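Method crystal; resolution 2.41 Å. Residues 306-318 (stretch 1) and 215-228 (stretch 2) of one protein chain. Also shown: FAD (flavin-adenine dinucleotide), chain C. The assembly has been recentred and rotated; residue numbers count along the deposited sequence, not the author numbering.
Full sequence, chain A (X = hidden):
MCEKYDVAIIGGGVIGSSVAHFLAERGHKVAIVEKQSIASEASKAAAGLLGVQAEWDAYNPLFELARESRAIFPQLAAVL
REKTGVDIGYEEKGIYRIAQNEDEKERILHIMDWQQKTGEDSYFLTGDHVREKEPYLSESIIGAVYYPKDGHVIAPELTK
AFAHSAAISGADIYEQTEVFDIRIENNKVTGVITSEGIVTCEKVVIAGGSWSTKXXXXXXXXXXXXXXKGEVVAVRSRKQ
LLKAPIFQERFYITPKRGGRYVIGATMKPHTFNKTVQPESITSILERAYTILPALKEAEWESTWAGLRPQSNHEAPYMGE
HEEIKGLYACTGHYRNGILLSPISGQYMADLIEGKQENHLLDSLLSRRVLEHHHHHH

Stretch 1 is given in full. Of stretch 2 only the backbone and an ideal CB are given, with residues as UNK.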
ATOM      1  N   GLY A 306     -15.911  -2.962 -12.834  1.00 45.85           N
ATOM      2  CA  GLY A 306     -15.067  -2.001 -13.551  1.00 42.23           C
ATOM      3  C   GLY A 306     -15.391  -1.967 -15.032  1.00 42.62           C
ATOM      4  O   GLY A 306     -15.908  -2.938 -15.578  1.00 50.60           O
ATOM      5  N   LEU A 307     -15.083  -0.839 -15.680  1.00 43.43           N
ATOM      6  CA  LEU A 307     -15.524  -0.548 -17.055  1.00 44.24           C
ATOM      7  C   LEU A 307     -14.307  -0.470 -17.986  1.00 48.67           C
ATOM      8  O   LEU A 307     -13.695   0.603 -18.134  1.00 48.13           O
ATOM      9  CB  LEU A 307     -16.310   0.771 -17.063  1.00 40.65           C
ATOM     10  CG  LEU A 307     -17.490   0.816 -16.090  1.00 41.78           C
ATOM     11  CD1 LEU A 307     -18.291   2.098 -16.271  1.00 41.34           C
ATOM     12  CD2 LEU A 307     -18.393  -0.397 -16.253  1.00 38.56           C
ATOM     13  N   ARG A 308     -13.978  -1.614 -18.613  1.00 45.13           N
ATOM     14  CA  ARG A 308     -12.908  -1.685 -19.575  1.00 40.21           C
ATOM     15  C   ARG A 308     -13.227  -0.792 -20.764  1.00 39.97           C
ATOM     16  O   ARG A 308     -14.260  -0.958 -21.422  1.00 37.18           O
ATOM     17  CB  ARG A 308     -12.723  -3.094 -20.137  1.00 40.75           C
ATOM     18  CG  ARG A 308     -12.562  -4.197 -19.104  1.00 41.85           C
ATOM     19  CD  ARG A 308     -12.631  -5.530 -19.814  1.00 44.80           C
ATOM     20  NE  ARG A 308     -12.580  -6.663 -18.925  1.00 44.05           N
ATOM     21  CZ  ARG A 308     -13.646  -7.254 -18.429  1.00 44.66           C
ATOM     22  NH1 ARG A 308     -14.814  -6.633 -18.492  1.00 46.49           N
ATOM     23  NH2 ARG A 308     -13.540  -8.470 -17.911  1.00 41.70           N
ATOM     24  N   PRO A 309     -12.300   0.115 -21.132  1.00 41.64           N
ATOM     25  CA  PRO A 309     -12.503   0.995 -22.283  1.00 43.65           C
ATOM     26  C   PRO A 309     -12.144   0.336 -23.627  1.00 45.12           C
ATOM     27  O   PRO A 309     -11.028   0.477 -24.104  1.00 53.82           O
ATOM     28  CB  PRO A 309     -11.556   2.157 -21.973  1.00 41.14           C
ATOM     29  CG  PRO A 309     -10.416   1.508 -21.249  1.00 43.14           C
ATOM     30  CD  PRO A 309     -11.016   0.354 -20.457  1.00 39.49           C
ATOM     31  N   GLN A 310     -13.118  -0.342 -24.240  1.00 50.68           N
ATOM     32  CA  GLN A 310     -12.972  -0.874 -25.583  1.00 47.89           C
ATOM     33  C   GLN A 310     -12.827   0.291 -26.574  1.00 48.08           C
ATOM     34  O   GLN A 310     -13.372   1.376 -26.390  1.00 52.62           O
ATOM     35  CB  GLN A 310     -14.135  -1.789 -25.954  1.00 50.21           C
ATOM     36  CG  GLN A 310     -14.020  -2.433 -27.341  1.00 53.44           C
ATOM     37  CD  GLN A 310     -12.667  -3.048 -27.625  1.00 54.24           C
ATOM     38  OE1 GLN A 310     -11.669  -2.357 -27.811  1.00 53.72           O
ATOM     39  NE2 GLN A 310     -12.636  -4.366 -27.676  1.00 54.35           N
ATOM     40  N   SER A 311     -12.070   0.000 -27.620  1.00 44.82           N
ATOM     41  CA  SER A 311     -11.819   0.936 -28.730  1.00 49.79           C
ATOM     42  C   SER A 311     -12.791   0.595 -29.858  1.00 47.01           C
ATOM     43  O   SER A 311     -13.081  -0.569 -30.039  1.00 51.82           O
ATOM     44  CB  SER A 311     -10.407   0.758 -29.185  1.00 45.26           C
ATOM     45  OG  SER A 311     -10.111   1.628 -30.240  1.00 41.18           O
ATOM     46  N   ASN A 312     -13.253   1.578 -30.618  1.00 45.10           N
ATOM     47  CA  ASN A 312     -14.126   1.238 -31.767  1.00 52.66           C
ATOM     48  C   ASN A 312     -13.271   0.610 -32.869  1.00 50.45           C
ATOM     49  O   ASN A 312     -13.803  -0.201 -33.605  1.00 52.92           O
ATOM     50  CB  ASN A 312     -14.875   2.449 -32.307  1.00 50.40           C
ATOM     51  CG  ASN A 312     -16.106   2.780 -31.505  1.00 49.78           C
ATOM     52  OD1 ASN A 312     -16.564   1.978 -30.714  1.00 55.21           O
ATOM     53  ND2 ASN A 312     -16.640   3.966 -31.697  1.00 52.56           N
ATOM     54  N   HIS A 313     -11.997   0.995 -32.955  1.00 54.65           N
ATOM     55  CA  HIS A 313     -11.030   0.495 -33.959  1.00 51.18           C
ATOM     56  C   HIS A 313     -10.261  -0.716 -33.433  1.00 50.73           C
ATOM     57  O   HIS A 313      -9.310  -1.113 -34.098  1.00 55.19           O
ATOM     58  CB  HIS A 313     -10.100   1.627 -34.363  1.00 49.90           C
ATOM     59  CG  HIS A 313     -10.795   2.683 -35.143  1.00 52.97           C
ATOM     60  ND1 HIS A 313     -10.561   2.885 -36.466  1.00 59.44           N
ATOM     61  CD2 HIS A 313     -11.736   3.571 -34.798  1.00 54.70           C
ATOM     62  CE1 HIS A 313     -11.305   3.872 -36.893  1.00 59.16           C
ATOM     63  NE2 HIS A 313     -12.026   4.311 -35.889  1.00 52.74           N
ATOM     64  N   GLU A 314     -10.636  -1.214 -32.252  1.00 52.41           N
ATOM     65  CA  GLU A 314     -10.058  -2.407 -31.569  1.00 59.56           C
ATOM     66  C   GLU A 314      -8.574  -2.249 -31.224  1.00 55.60           C
ATOM     67  O   GLU A 314      -7.880  -3.252 -31.104  1.00 52.66           O
ATOM     68  CB  GLU A 314     -10.264  -3.663 -32.401  1.00 69.99           C
ATOM     69  CG  GLU A 314     -11.681  -4.157 -32.392  1.00 72.63           C
ATOM     70  CD  GLU A 314     -11.756  -5.496 -33.082  1.00 77.72           C
ATOM     71  OE1 GLU A 314     -11.409  -5.557 -34.264  1.00 77.35           O
ATOM     72  OE2 GLU A 314     -12.125  -6.464 -32.421  1.00 83.85           O
ATOM     73  N   ALA A 315      -8.142  -1.018 -31.022  1.00 52.15           N
ATOM     74  CA  ALA A 315      -6.759  -0.672 -30.675  1.00 51.78           C
ATOM     75  C   ALA A 315      -6.823   0.722 -30.081  1.00 46.30           C
ATOM     76  O   ALA A 315      -7.597   1.513 -30.559  1.00 50.37           O
ATOM     77  CB  ALA A 315      -5.918  -0.695 -31.913  1.00 53.94           C
ATOM     78  N   PRO A 316      -6.015   1.060 -29.069  1.00 51.61           N
ATOM     79  CA  PRO A 316      -6.091   2.375 -28.483  1.00 52.08           C
ATOM     80  C   PRO A 316      -5.653   3.472 -29.457  1.00 52.98           C
ATOM     81  O   PRO A 316      -4.830   3.234 -30.289  1.00 47.28           O
ATOM     82  CB  PRO A 316      -5.071   2.284 -27.346  1.00 61.58           C
ATOM     83  CG  PRO A 316      -4.113   1.228 -27.798  1.00 56.24           C
ATOM     84  CD  PRO A 316      -4.986   0.218 -28.491  1.00 53.44           C
ATOM     85  N   TYR A 317      -6.254   4.643 -29.316  1.00 46.05           N
ATOM     86  CA  TYR A 317      -5.855   5.797 -30.137  1.00 46.04           C
ATOM     87  C   TYR A 317      -4.769   6.524 -29.362  1.00 47.12           C
ATOM     88  O   TYR A 317      -5.030   6.974 -28.272  1.00 49.71           O
ATOM     89  CB  TYR A 317      -7.033   6.734 -30.357  1.00 47.05           C
ATOM     90  CG  TYR A 317      -8.323   6.062 -30.730  1.00 48.54           C
ATOM     91  CD1 TYR A 317      -9.202   5.657 -29.756  1.00 42.66           C
ATOM     92  CD2 TYR A 317      -8.674   5.856 -32.049  1.00 50.73           C
ATOM     93  CE1 TYR A 317     -10.397   5.059 -30.082  1.00 54.90           C
ATOM     94  CE2 TYR A 317      -9.864   5.248 -32.393  1.00 52.83           C
ATOM     95  CZ  TYR A 317     -10.734   4.856 -31.402  1.00 53.62           C
ATOM     96  OH  TYR A 317     -11.924   4.271 -31.685  1.00 57.49           O
ATOM     97  N   MET A 318      -3.563   6.544 -29.908  1.00 54.38           N
ATOM     98  CA  MET A 318      -2.403   7.217 -29.281  1.00 50.81           C
ATOM     99  C   MET A 318      -1.779   8.123 -30.338  1.00 52.44           C
ATOM    100  O   MET A 318      -1.052   7.613 -31.183  1.00 53.27           O
ATOM    101  CB  MET A 318      -1.380   6.177 -28.839  1.00 50.90           C
ATOM    102  CG  MET A 318      -1.995   5.012 -28.130  1.00 53.80           C
ATOM    103  SD  MET A 318      -0.986   4.507 -26.756  1.00 65.55           S
ATOM    104  CE  MET A 318      -0.140   3.116 -27.488  1.00 68.94           C
ATOM    105  N   UNK A 215     -15.225  13.593 -26.995  1.00 54.04           N
ATOM    106  CA  UNK A 215     -13.993  14.385 -27.246  1.00 53.09           C
ATOM    107  C   UNK A 215     -13.215  13.830 -28.434  1.00 52.05           C
ATOM    108  O   UNK A 215     -12.505  14.585 -29.066  1.00 55.09           O
ATOM    109  CB  UNK A 215     -13.097  14.396 -26.006  1.00 53.09           C
ATOM    110  N   UNK A 216     -13.439  12.573 -28.791  1.00 49.71           N
ATOM    111  CA  UNK A 216     -12.728  11.950 -29.931  1.00 51.43           C
ATOM    112  C   UNK A 216     -13.368  12.363 -31.263  1.00 57.95           C
ATOM    113  O   UNK A 216     -12.747  12.113 -32.293  1.00 52.40           O
ATOM    114  CB  UNK A 216     -12.736  10.426 -29.800  1.00 51.43           C
ATOM    115  N   UNK A 217     -14.542  13.005 -31.223  1.00 49.42           N
ATOM    116  CA  UNK A 217     -15.302  13.543 -32.378  1.00 56.38           C
ATOM    117  C   UNK A 217     -14.459  14.561 -33.141  1.00 57.50           C
ATOM    118  O   UNK A 217     -14.547  14.580 -34.358  1.00 56.20           O
ATOM    119  CB  UNK A 217     -16.609  14.190 -31.916  1.00 56.38           C
ATOM    120  N   UNK A 218     -13.626  15.342 -32.448  1.00 56.77           N
ATOM    121  CA  UNK A 218     -12.702  16.295 -33.109  1.00 59.37           C
ATOM    122  C   UNK A 218     -11.844  15.534 -34.125  1.00 59.93           C
ATOM    123  O   UNK A 218     -11.635  16.064 -35.196  1.00 64.94           O
ATOM    124  CB  UNK A 218     -11.815  17.006 -32.085  1.00 59.37           C
ATOM    125  N   UNK A 219     -11.335  14.354 -33.780  1.00 57.85           N
ATOM    126  CA  UNK A 219     -10.603  13.522 -34.759  1.00 61.09           C
ATOM    127  C   UNK A 219     -11.580  13.023 -35.825  1.00 60.06           C
ATOM    128  O   UNK A 219     -11.360  13.336 -36.984  1.00 58.31           O
ATOM    129  CB  UNK A 219      -9.912  12.342 -34.073  1.00 61.09           C
ATOM    130  N   UNK A 220     -12.603  12.268 -35.417  1.00 59.92           N
ATOM    131  CA  UNK A 220     -13.631  11.706 -36.333  1.00 62.89           C
ATOM    132  C   UNK A 220     -14.818  11.134 -35.550  1.00 67.24           C
ATOM    133  O   UNK A 220     -14.609  10.555 -34.494  1.00 61.36           O
ATOM    134  CB  UNK A 220     -13.023  10.613 -37.214  1.00 62.89           C
ATOM    135  N   UNK A 221     -16.009  11.249 -36.134  1.00 67.16           N
ATOM    136  CA  UNK A 221     -17.322  10.787 -35.621  1.00 68.88           C
ATOM    137  C   UNK A 221     -17.290   9.303 -35.241  1.00 62.52           C
ATOM    138  O   UNK A 221     -17.904   8.948 -34.241  1.00 54.93           O
ATOM    139  CB  UNK A 221     -18.413  11.024 -36.667  1.00 68.88           C
ATOM    140  N   UNK A 222     -16.606   8.477 -36.028  1.00 54.59           N
ATOM    141  CA  UNK A 222     -16.550   7.015 -35.796  1.00 56.89           C
ATOM    142  C   UNK A 222     -15.441   6.660 -34.810  1.00 57.54           C
ATOM    143  O   UNK A 222     -15.336   5.503 -34.456  1.00 53.17           O
ATOM    144  CB  UNK A 222     -16.329   6.269 -37.113  1.00 56.89           C
ATOM    145  N   UNK A 223     -14.622   7.618 -34.414  1.00 53.16           N
ATOM    146  CA  UNK A 223     -13.603   7.270 -33.405  1.00 54.40           C
ATOM    147  C   UNK A 223     -14.325   7.223 -32.070  1.00 52.31           C
ATOM    148  O   UNK A 223     -15.181   8.066 -31.867  1.00 55.93           O
ATOM    149  CB  UNK A 223     -12.444   8.269 -33.380  1.00 54.40           C
ATOM    150  N   UNK A 224     -14.013   6.255 -31.220  1.00 54.16           N
ATOM    151  CA  UNK A 224     -14.686   6.231 -29.915  1.00 50.13           C
ATOM    152  C   UNK A 224     -14.325   5.044 -29.055  1.00 47.80           C
ATOM    153  O   UNK A 224     -13.687   4.127 -29.536  1.00 44.98           O
ATOM    154  CB  UNK A 224     -16.203   6.248 -30.116  1.00 50.13           C
ATOM    155  N   UNK A 225     -14.729   5.116 -27.797  1.00 43.00           N
ATOM    156  CA  UNK A 225     -14.536   4.030 -26.820  1.00 45.40           C
ATOM    157  C   UNK A 225     -15.884   3.757 -26.165  1.00 44.29           C
ATOM    158  O   UNK A 225     -16.719   4.641 -26.146  1.00 43.41           O
ATOM    159  CB  UNK A 225     -13.478   4.388 -25.774  1.00 45.40           C
ATOM    160  N   UNK A 226     -16.069   2.544 -25.680  1.00 43.57           N
ATOM    161  CA  UNK A 226     -17.307   2.171 -24.971  1.00 46.43           C
ATOM    162  C   UNK A 226     -16.915   1.245 -23.830  1.00 46.67           C
ATOM    163  O   UNK A 226     -15.891   0.595 -23.921  1.00 42.26           O
ATOM    164  CB  UNK A 226     -18.318   1.500 -25.903  1.00 46.43           C
ATOM    165  N   UNK A 227     -17.695   1.198 -22.741  1.00 42.68           N
ATOM    166  CA  UNK A 227     -17.399   0.329 -21.597  1.00 41.07           C
ATOM    167  C   UNK A 227     -17.750  -1.156 -21.753  1.00 41.98           C
ATOM    168  O   UNK A 227     -18.869  -1.501 -22.129  1.00 41.18           O
ATOM    169  CB  UNK A 227     -18.143   0.869 -20.374  1.00 41.07           C
ATOM    170  N   UNK A 228     -16.815  -2.021 -21.365  1.00 44.02           N
ATOM    171  CA  UNK A 228     -17.108  -3.423 -21.254  1.00 43.74           C
ATOM    172  C   UNK A 228     -17.014  -3.788 -19.775  1.00 41.96           C
ATOM    173  O   UNK A 228     -15.938  -3.851 -19.208  1.00 45.81           O
ATOM    174  CB  UNK A 228     -16.160  -4.263 -22.112  1.00 43.74           C
TER
HETATM  175  PA  FAD C 401      -9.945   4.842 -16.580  1.00 38.69           P
HETATM  176  O1A FAD C 401      -9.168   4.269 -15.462  1.00 37.72           O
HETATM  177  O2A FAD C 401     -11.410   4.510 -16.631  1.00 42.97           O
HETATM  178  O5B FAD C 401      -9.666   6.390 -16.570  1.00 38.33           O
HETATM  179  C5B FAD C 401     -10.516   7.252 -17.252  1.00 42.63           C
HETATM  180  C4B FAD C 401     -10.717   8.404 -16.306  1.00 42.95           C
HETATM  181  O4B FAD C 401     -11.156   9.517 -17.061  1.00 45.62           O
HETATM  182  C3B FAD C 401     -11.792   8.128 -15.278  1.00 46.89           C
HETATM  183  O3B FAD C 401     -11.191   8.299 -13.976  1.00 45.60           O
HETATM  184  C2B FAD C 401     -12.882   9.167 -15.522  1.00 45.88           C
HETATM  185  O2B FAD C 401     -13.325   9.762 -14.294  1.00 47.47           O
HETATM  186  C1B FAD C 401     -12.147  10.216 -16.300  1.00 46.85           C
HETATM  187  N9A FAD C 401     -12.955  11.017 -17.216  1.00 50.27           N
HETATM  188  C8A FAD C 401     -13.711  10.534 -18.222  1.00 53.45           C
HETATM  189  N7A FAD C 401     -14.307  11.545 -18.882  1.00 54.37           N
HETATM  190  C5A FAD C 401     -13.884  12.689 -18.322  1.00 47.91           C
HETATM  191  C6A FAD C 401     -14.138  14.107 -18.566  1.00 46.60           C
HETATM  192  N6A FAD C 401     -14.981  14.433 -19.570  1.00 43.45           N
HETATM  193  N1A FAD C 401     -13.552  15.015 -17.742  1.00 43.45           N
HETATM  194  C2A FAD C 401     -12.753  14.620 -16.743  1.00 46.03           C
HETATM  195  N3A FAD C 401     -12.476  13.325 -16.460  1.00 44.72           N
HETATM  196  C4A FAD C 401     -12.998  12.342 -17.218  1.00 47.78           C
HETATM  197  N1  FAD C 401      -5.470  -4.335 -17.640  1.00 47.62           N
HETATM  198  C2  FAD C 401      -4.277  -5.010 -17.586  1.00 50.23           C
HETATM  199  O2  FAD C 401      -3.324  -4.469 -18.197  1.00 50.48           O
HETATM  200  N3  FAD C 401      -4.125  -6.177 -16.914  1.00 44.83           N
HETATM  201  C4  FAD C 401      -5.158  -6.703 -16.221  1.00 48.53           C
HETATM  202  O4  FAD C 401      -5.064  -7.760 -15.543  1.00 49.30           O
HETATM  203  C4X FAD C 401      -6.478  -6.024 -16.271  1.00 44.04           C
HETATM  204  N5  FAD C 401      -7.553  -6.519 -15.647  1.00 44.38           N
HETATM  205  C5X FAD C 401      -8.734  -5.869 -15.686  1.00 45.99           C
HETATM  206  C6  FAD C 401      -9.816  -6.394 -15.001  1.00 45.49           C
HETATM  207  C7  FAD C 401     -11.039  -5.747 -15.039  1.00 42.93           C
HETATM  208  C7M FAD C 401     -12.236  -6.326 -14.305  1.00 45.57           C
HETATM  209  C8  FAD C 401     -11.189  -4.497 -15.776  1.00 39.81           C
HETATM  210  C8M FAD C 401     -12.519  -3.757 -15.817  1.00 42.23           C
HETATM  211  C9  FAD C 401     -10.123  -3.984 -16.441  1.00 43.06           C
HETATM  212  C9A FAD C 401      -8.895  -4.606 -16.433  1.00 42.03           C
HETATM  213  N10 FAD C 401      -7.792  -4.052 -17.097  1.00 44.20           N
HETATM  214  C10 FAD C 401      -6.577  -4.772 -17.037  1.00 45.03           C
HETATM  215  C1' FAD C 401      -7.870  -2.858 -17.949  1.00 43.11           C
HETATM  216  C2' FAD C 401      -7.521  -1.524 -17.369  1.00 44.31           C
HETATM  217  O2' FAD C 401      -8.365  -1.310 -16.226  1.00 44.03           O
HETATM  218  C3' FAD C 401      -7.797  -0.480 -18.436  1.00 45.36           C
HETATM  219  O3' FAD C 401      -7.391  -0.921 -19.765  1.00 41.84           O
HETATM  220  C4' FAD C 401      -7.180   0.837 -17.948  1.00 44.83           C
HETATM  221  O4' FAD C 401      -7.565   1.091 -16.586  1.00 44.84           O
HETATM  222  C5' FAD C 401      -7.656   2.029 -18.733  1.00 43.18           C
HETATM  223  O5' FAD C 401      -7.209   3.182 -18.044  1.00 45.66           O
HETATM  224  P   FAD C 401      -7.775   4.611 -18.463  1.00 43.19           P
HETATM  225  O1P FAD C 401      -7.833   4.737 -19.941  1.00 46.21           O
HETATM  226  O2P FAD C 401      -7.052   5.630 -17.622  1.00 44.16           O
HETATM  227  O3P FAD C 401      -9.318   4.389 -18.009  1.00 43.56           O

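Position 215 lies beyond the reach of stretch 1, so the visible atoms leave its identity free; it is Leu 215. At 216 the backbone is near-helical and CA-to-CB points toward stretch 1. A long apolar chain could bridge the gap to the ring of Tyr 317. Leu 216 does so, its CD1 4.0 Å from Tyr 317 CE1.

Positions 217 to 221 meet nothing of stretch 1, and many residues would serve: they are Ser 217, Tyr 218, Phe 219, His 220 and Arg 221. A type I turn runs from 220 to 223. At 222, CB points sideways, 4.9 Å from His 313 NE2, and a small or polar residue would fit. Asp 222 leads its carboxylate away; its backbone O accepts a weak hydrogen bond from Asn 312 ND2 (3.4 Å).

At 223 the ideal CB sits 4.1 Å from Tyr 317 CE2 and 4.7 Å from His 313 NE2, so a flat aromatic or broad aliphatic chain could exploit both rings. Trp 223 makes an offset stack with Tyr 317, Trp 223 CE3 lying 3.6 Å from Tyr 317 CD2, while Trp 223 CD1 approaches His 313 NE2 at 3.3 Å.

Position 224 is the most restrictive: an ideal CB would clash with Asn 312 ND2 at 2.8 Å, and phi/psi of 176/169 also suits glycine. Gly 224 brings its O within 2.8 Å of both Asn 312 N and Tyr 317 OH, which donate hydrogen bonds to it.

From 225 the chain is an antiparallel strand beside 306-311. The CB at 225 is tight against Gln 310 O (3.1 Å); a small or beta-branched residue would suit. Thr 225 places CG2 4.2 Å from Tyr 317 CE1, and its OG1 is hydrogen-bonded elsewhere in the structure.

Position 226 shares a sheet face with Gln 310, whose aliphatic portion offers a surface for an aromatic or long chain. Tyr 226 lays its ring over Gln 310 CB, 3.7 Å from the ring centroid, while Tyr 226 N donates to Gln 310 O (3.0 Å).

At 227 CB faces Leu 307 CB, so a compact apolar side chain would suit, and phi of -78° admits proline too. No hydrogen bond to stretch 1 is required of N in this non-hydrogen-bonded pair, so Pro 227 is tolerated, its CB 4.0 Å from Leu 307 CB.

Position 228 lies between Arg 308 and Gln 310, favouring a compact beta-branched residue. Val 228 puts CG2 3.8 Å from Gln 310 CB; Val 228 N donates to Arg 308 O (2.8 Å), and Val 228 O accepts from Arg 308 N (3.0 Å) and NH1 (3.1 Å).

Stretch 2, residues 215-228: LLSYFHRDWGTYPV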
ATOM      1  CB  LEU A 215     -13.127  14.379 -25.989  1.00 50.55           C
ATOM      2  CG  LEU A 215     -13.694  15.167 -24.822  1.00 55.14           C
ATOM      3  CD1 LEU A 215     -12.836  14.984 -23.593  1.00 55.30           C
ATOM      4  CD2 LEU A 215     -13.816  16.633 -25.174  1.00 50.33           C
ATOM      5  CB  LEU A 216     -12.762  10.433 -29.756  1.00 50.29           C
ATOM      6  CG  LEU A 216     -11.830   9.868 -28.697  1.00 46.46           C
ATOM      7  CD1 LEU A 216     -11.985   8.369 -28.612  1.00 50.57           C
ATOM      8  CD2 LEU A 216     -10.396  10.217 -29.015  1.00 49.27           C
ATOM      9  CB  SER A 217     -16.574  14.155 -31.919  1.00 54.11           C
ATOM     10  OG  SER A 217     -17.545  13.149 -31.774  1.00 57.13           O
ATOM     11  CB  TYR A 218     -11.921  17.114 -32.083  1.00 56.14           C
ATOM     12  CG  TYR A 218     -12.772  18.100 -31.328  1.00 59.85           C
ATOM     13  CD1 TYR A 218     -13.161  19.300 -31.890  1.00 57.19           C
ATOM     14  CD2 TYR A 218     -13.215  17.819 -30.051  1.00 61.90           C
ATOM     15  CE1 TYR A 218     -13.958  20.197 -31.202  1.00 51.93           C
ATOM     16  CE2 TYR A 218     -14.007  18.705 -29.349  1.00 53.76           C
ATOM     17  CZ  TYR A 218     -14.383  19.894 -29.927  1.00 57.73           C
ATOM     18  OH  TYR A 218     -15.170  20.748 -29.225  1.00 63.20           O
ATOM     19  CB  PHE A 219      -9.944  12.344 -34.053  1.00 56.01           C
ATOM     20  CG  PHE A 219      -8.744  12.728 -33.239  1.00 54.81           C
ATOM     21  CD1 PHE A 219      -8.890  13.214 -31.959  1.00 50.64           C
ATOM     22  CD2 PHE A 219      -7.473  12.627 -33.765  1.00 54.42           C
ATOM     23  CE1 PHE A 219      -7.785  13.567 -31.211  1.00 50.95           C
ATOM     24  CE2 PHE A 219      -6.371  12.969 -33.012  1.00 51.69           C
ATOM     25  CZ  PHE A 219      -6.531  13.451 -31.742  1.00 55.01           C
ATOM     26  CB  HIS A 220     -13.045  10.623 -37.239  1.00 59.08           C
ATOM     27  CG  HIS A 220     -13.903  10.319 -38.414  1.00 62.17           C
ATOM     28  ND1 HIS A 220     -14.805   9.296 -38.409  1.00 63.27           N
ATOM     29  CD2 HIS A 220     -14.014  10.909 -39.613  1.00 61.86           C
ATOM     30  CE1 HIS A 220     -15.431   9.256 -39.554  1.00 57.56           C
ATOM     31  NE2 HIS A 220     -14.964  10.228 -40.304  1.00 66.23           N
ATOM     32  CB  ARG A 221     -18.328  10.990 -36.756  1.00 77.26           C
ATOM     33  CG  ARG A 221     -19.789  10.876 -36.362  1.00 84.56           C
ATOM     34  CD  ARG A 221     -20.670  11.184 -37.552  1.00 89.77           C
ATOM     35  NE  ARG A 221     -21.015  12.594 -37.646  1.00102.48           N
ATOM     36  CZ  ARG A 221     -20.342  13.498 -38.350  1.00105.03           C
ATOM     37  NH1 ARG A 221     -19.753  13.156 -39.482  1.00 99.69           N
ATOM     38  NH2 ARG A 221     -20.263  14.745 -37.920  1.00 92.33           N
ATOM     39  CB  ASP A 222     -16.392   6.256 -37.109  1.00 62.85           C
ATOM     40  CG  ASP A 222     -17.638   6.305 -37.963  1.00 65.72           C
ATOM     41  OD1 ASP A 222     -18.672   6.723 -37.454  1.00 61.09           O
ATOM     42  OD2 ASP A 222     -17.548   5.928 -39.129  1.00 69.73           O
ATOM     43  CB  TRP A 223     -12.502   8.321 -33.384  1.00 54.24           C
ATOM     44  CG  TRP A 223     -11.473   8.114 -34.445  1.00 57.92           C
ATOM     45  CD1 TRP A 223     -11.660   7.546 -35.663  1.00 61.64           C
ATOM     46  CD2 TRP A 223     -10.092   8.481 -34.383  1.00 58.89           C
ATOM     47  NE1 TRP A 223     -10.491   7.536 -36.359  1.00 63.15           N
ATOM     48  CE2 TRP A 223      -9.515   8.109 -35.603  1.00 58.56           C
ATOM     49  CE3 TRP A 223      -9.290   9.076 -33.414  1.00 61.32           C
ATOM     50  CZ2 TRP A 223      -8.173   8.313 -35.885  1.00 58.60           C
ATOM     51  CZ3 TRP A 223      -7.964   9.281 -33.694  1.00 60.19           C
ATOM     52  CH2 TRP A 223      -7.417   8.909 -34.911  1.00 55.33           C
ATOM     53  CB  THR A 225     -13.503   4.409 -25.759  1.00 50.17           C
ATOM     54  OG1 THR A 225     -13.968   5.580 -25.099  1.00 49.25           O
ATOM     55  CG2 THR A 225     -12.131   4.671 -26.330  1.00 47.89           C
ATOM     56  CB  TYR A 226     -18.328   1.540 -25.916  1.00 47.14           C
ATOM     57  CG  TYR A 226     -17.880   0.288 -26.615  1.00 48.55           C
ATOM     58  CD1 TYR A 226     -18.085  -0.953 -26.059  1.00 48.09           C
ATOM     59  CD2 TYR A 226     -17.264   0.346 -27.845  1.00 56.18           C
ATOM     60  CE1 TYR A 226     -17.684  -2.103 -26.707  1.00 51.48           C
ATOM     61  CE2 TYR A 226     -16.848  -0.792 -28.505  1.00 50.16           C
ATOM     62  CZ  TYR A 226     -17.063  -2.025 -27.935  1.00 49.05           C
ATOM     63  OH  TYR A 226     -16.656  -3.145 -28.581  1.00 44.06           O
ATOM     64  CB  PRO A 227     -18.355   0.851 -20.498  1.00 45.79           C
ATOM     65  CG  PRO A 227     -19.547   1.366 -21.290  1.00 46.51           C
ATOM     66  CD  PRO A 227     -18.896   2.021 -22.506  1.00 43.87           C
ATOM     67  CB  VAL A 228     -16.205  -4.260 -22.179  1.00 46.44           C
ATOM     68  CG1 VAL A 228     -16.465  -5.744 -22.023  1.00 45.92           C
ATOM     69  CG2 VAL A 228     -16.365  -3.826 -23.641  1.00 44.24           C
TER
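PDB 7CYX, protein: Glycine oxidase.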